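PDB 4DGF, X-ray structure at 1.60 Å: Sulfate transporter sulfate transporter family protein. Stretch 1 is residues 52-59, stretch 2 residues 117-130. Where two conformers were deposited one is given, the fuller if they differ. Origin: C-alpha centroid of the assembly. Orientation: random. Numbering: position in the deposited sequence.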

# COMPACT_ATOMS: atom_id res chain seq x y z
N PRO A 52 -9.72 -2.71 -8.54
CA PRO A 52 -8.59 -3.62 -8.60
C PRO A 52 -8.81 -4.84 -7.66
O PRO A 52 -9.42 -4.73 -6.63
CB PRO A 52 -7.40 -2.76 -8.14
CG PRO A 52 -8.00 -1.55 -7.50
CD PRO A 52 -9.32 -1.33 -8.20
N LYS A 53 -8.24 -5.99 -8.02
CA LYS A 53 -8.28 -7.15 -7.15
C LYS A 53 -7.27 -6.93 -6.01
O LYS A 53 -7.46 -7.46 -4.87
CB LYS A 53 -7.86 -8.39 -7.94
CG LYS A 53 -8.71 -8.67 -9.19
CD LYS A 53 -8.18 -9.92 -9.87
CE LYS A 53 -8.68 -10.08 -11.30
NZ LYS A 53 -10.16 -10.23 -11.28
N VAL A 54 -6.16 -6.26 -6.38
CA VAL A 54 -5.00 -6.06 -5.41
C VAL A 54 -4.56 -4.61 -5.57
O VAL A 54 -4.49 -4.13 -6.71
CB VAL A 54 -3.82 -6.96 -5.73
CG1 VAL A 54 -2.67 -6.81 -4.72
CG2 VAL A 54 -4.21 -8.47 -5.79
N PHE A 55 -4.26 -3.94 -4.44
CA PHE A 55 -3.81 -2.60 -4.45
C PHE A 55 -2.51 -2.60 -3.69
O PHE A 55 -2.51 -3.01 -2.49
CB PHE A 55 -4.88 -1.65 -3.78
CG PHE A 55 -4.66 -0.22 -3.96
CD1 PHE A 55 -5.45 0.50 -4.86
CD2 PHE A 55 -3.60 0.39 -3.28
CE1 PHE A 55 -5.14 1.87 -5.14
CE2 PHE A 55 -3.38 1.79 -3.45
CZ PHE A 55 -4.18 2.50 -4.39
N ILE A 56 -1.45 -2.08 -4.33
CA ILE A 56 -0.15 -2.03 -3.67
C ILE A 56 0.12 -0.58 -3.34
O ILE A 56 0.18 0.28 -4.22
CB ILE A 56 0.97 -2.61 -4.57
CG1 ILE A 56 0.60 -4.02 -5.01
CG2 ILE A 56 2.35 -2.54 -3.80
CD1 ILE A 56 1.62 -4.75 -5.83
N LEU A 57 0.36 -0.33 -2.06
CA LEU A 57 0.77 1.00 -1.68
C LEU A 57 2.29 0.96 -1.49
O LEU A 57 2.79 0.16 -0.59
CB LEU A 57 0.07 1.29 -0.35
CG LEU A 57 0.04 2.70 0.02
CD1 LEU A 57 -0.81 3.58 -0.92
CD2 LEU A 57 -0.64 2.79 1.40
N ARG A 58 3.01 1.64 -2.38
CA ARG A 58 4.42 1.68 -2.34
C ARG A 58 4.93 2.68 -1.34
O ARG A 58 4.72 3.94 -1.54
CB ARG A 58 5.09 2.01 -3.74
CG ARG A 58 4.77 0.86 -4.71
CD ARG A 58 5.64 0.91 -5.95
NE ARG A 58 7.06 0.67 -5.60
CZ ARG A 58 8.09 0.67 -6.44
NH1 ARG A 58 7.91 0.83 -7.78
NH2 ARG A 58 9.28 0.37 -5.96
N MSE A 59 5.72 2.20 -0.39
CA MSE A 59 6.06 3.03 0.78
C MSE A 59 7.56 3.14 0.91
O MSE A 59 8.05 3.45 1.99
CB MSE A 59 5.37 2.44 2.04
CG MSE A 59 3.83 2.34 1.89
SE MSE A 59 3.00 1.91 3.60
CE MSE A 59 2.84 3.79 4.29
N HIS A 117 9.91 -4.84 -0.16
CA HIS A 117 10.36 -4.65 -1.53
C HIS A 117 9.21 -4.92 -2.47
O HIS A 117 8.44 -5.92 -2.33
CB HIS A 117 11.53 -5.59 -1.92
CG HIS A 117 12.33 -5.07 -3.14
ND1 HIS A 117 11.98 -5.27 -4.46
CD2 HIS A 117 13.47 -4.26 -3.19
CE1 HIS A 117 12.84 -4.63 -5.27
NE2 HIS A 117 13.74 -4.01 -4.52
N ILE A 118 9.16 -4.08 -3.53
CA ILE A 118 8.12 -4.15 -4.54
C ILE A 118 8.11 -5.51 -5.28
O ILE A 118 7.03 -6.10 -5.58
CB ILE A 118 8.21 -2.97 -5.56
CG1 ILE A 118 7.02 -2.93 -6.51
CG2 ILE A 118 9.55 -2.97 -6.36
CD1 ILE A 118 5.65 -3.03 -5.81
N ASP A 119 9.32 -6.08 -5.47
CA ASP A 119 9.35 -7.39 -6.12
C ASP A 119 8.60 -8.48 -5.36
O ASP A 119 7.95 -9.33 -5.95
CB ASP A 119 10.77 -7.85 -6.34
CG ASP A 119 11.51 -7.06 -7.40
OD1 ASP A 119 10.96 -6.21 -8.16
OD2 ASP A 119 12.75 -7.28 -7.49
N LYS A 120 8.71 -8.47 -4.05
CA LYS A 120 8.01 -9.46 -3.24
C LYS A 120 6.53 -9.15 -3.26
O LYS A 120 5.75 -10.09 -3.25
CB LYS A 120 8.48 -9.38 -1.77
CG LYS A 120 9.98 -9.55 -1.64
CD LYS A 120 10.46 -9.46 -0.19
CE LYS A 120 11.95 -9.84 -0.24
NZ LYS A 120 12.68 -9.16 0.85
N ALA A 121 6.14 -7.84 -3.13
CA ALA A 121 4.71 -7.60 -3.11
C ALA A 121 4.07 -8.05 -4.46
O ALA A 121 2.91 -8.49 -4.53
CB ALA A 121 4.41 -6.12 -2.80
N LEU A 122 4.78 -7.77 -5.53
CA LEU A 122 4.28 -8.13 -6.85
C LEU A 122 4.15 -9.65 -7.05
O LEU A 122 3.14 -10.14 -7.68
CB LEU A 122 5.17 -7.62 -7.98
CG LEU A 122 4.84 -6.16 -8.33
CD1 LEU A 122 5.90 -5.58 -9.31
CD2 LEU A 122 3.43 -5.84 -8.86
N ALA A 123 5.16 -10.33 -6.58
CA ALA A 123 5.10 -11.83 -6.61
C ALA A 123 3.82 -12.31 -5.91
O ALA A 123 3.13 -13.18 -6.41
CB ALA A 123 6.31 -12.41 -5.95
N TYR A 124 3.55 -11.80 -4.68
CA TYR A 124 2.32 -12.12 -4.03
C TYR A 124 1.01 -11.67 -4.70
O TYR A 124 -0.00 -12.37 -4.67
CB TYR A 124 2.43 -11.60 -2.59
CG TYR A 124 1.46 -12.15 -1.64
CD1 TYR A 124 1.43 -13.55 -1.38
CD2 TYR A 124 0.57 -11.34 -0.93
CE1 TYR A 124 0.54 -14.08 -0.46
CE2 TYR A 124 -0.31 -11.86 0.07
CZ TYR A 124 -0.31 -13.24 0.27
OH TYR A 124 -1.16 -13.82 1.18
N ALA A 125 0.95 -10.44 -5.17
CA ALA A 125 -0.12 -9.96 -5.96
C ALA A 125 -0.42 -10.88 -7.18
O ALA A 125 -1.54 -11.18 -7.45
CB ALA A 125 0.22 -8.54 -6.48
N LYS A 126 0.62 -11.32 -7.87
CA LYS A 126 0.46 -12.18 -9.00
C LYS A 126 -0.23 -13.48 -8.55
O LYS A 126 -1.14 -13.96 -9.23
CB LYS A 126 1.84 -12.47 -9.64
CG LYS A 126 1.72 -13.39 -10.90
CD LYS A 126 2.96 -13.32 -11.76
CE LYS A 126 2.74 -14.02 -13.13
NZ LYS A 126 2.84 -15.49 -12.82
N LEU A 127 0.20 -14.02 -7.44
CA LEU A 127 -0.33 -15.29 -6.91
C LEU A 127 -1.81 -15.10 -6.57
O LEU A 127 -2.68 -15.89 -6.98
CB LEU A 127 0.53 -15.74 -5.74
CG LEU A 127 0.16 -16.99 -4.91
CD1 LEU A 127 1.45 -17.36 -4.18
CD2 LEU A 127 -0.92 -16.72 -3.84
N LEU A 128 -2.14 -13.94 -6.00
CA LEU A 128 -3.50 -13.63 -5.60
C LEU A 128 -4.39 -13.51 -6.77
O LEU A 128 -5.56 -13.92 -6.70
CB LEU A 128 -3.59 -12.33 -4.76
CG LEU A 128 -2.96 -12.39 -3.39
CD1 LEU A 128 -2.94 -10.95 -2.85
CD2 LEU A 128 -3.66 -13.36 -2.44
N VAL A 129 -3.94 -12.83 -7.83
CA VAL A 129 -4.78 -12.68 -9.03
C VAL A 129 -4.98 -14.06 -9.70
O VAL A 129 -6.08 -14.41 -9.99
CB VAL A 129 -4.28 -11.58 -10.02
CG1 VAL A 129 -5.11 -11.64 -11.30
CG2 VAL A 129 -4.44 -10.20 -9.37
N GLU A 130 -3.90 -14.85 -9.86
CA GLU A 130 -3.95 -16.25 -10.39
C GLU A 130 -4.99 -17.11 -9.66
O GLU A 130 -5.66 -17.93 -10.27
CB GLU A 130 -2.59 -16.93 -10.17
CG GLU A 130 -1.56 -16.55 -11.21
CD GLU A 130 -0.12 -16.88 -10.84
OE1 GLU A 130 0.24 -17.35 -9.69
OE2 GLU A 130 0.69 -16.63 -11.75

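Strand 54-58 lies against helix 118-130 in a nearly antiparallel arrangement (171°), the axes 9.4 Å apart at closest approach; no hydrogen bond or salt bridge crosses between them, and the contact is a packing of mostly apolar side chains that buries 438 Å² in total. Ile56 covers the most surface. Its CB points toward the helix, and with chi1 m and chi2 t its closest approaches are CD1 to Leu122 CD2 (3.7 Å) and Ala125 CB (4.1 Å), and CG2 to Ile118 CD1 (3.9 Å) and Ala121 CB (4.2 Å). The small side chains of Ala121 and Ala125 face the strand and leave room for the branched residues opposite them. Ile118, at the start of the helix, is nearly as well covered: besides meeting Ile56, it places CG2 over one face of the Arg58 guanidinium, 3.4 Å from Arg58 NH2. That flat face can accept an apolar neighbor while NH1 and NH2 hydrogen-bond elsewhere in the structure. Val54, two residues before Ile56 and likewise pointing toward the helix, sets CG1 against Ala125 CB (3.8 Å) and CG2 against Leu128 CB and Val129 CG2 (both 4.0 Å). At the exposed margin, Lys53 lays its aliphatic CD 3.8 Å from Val129 CG2.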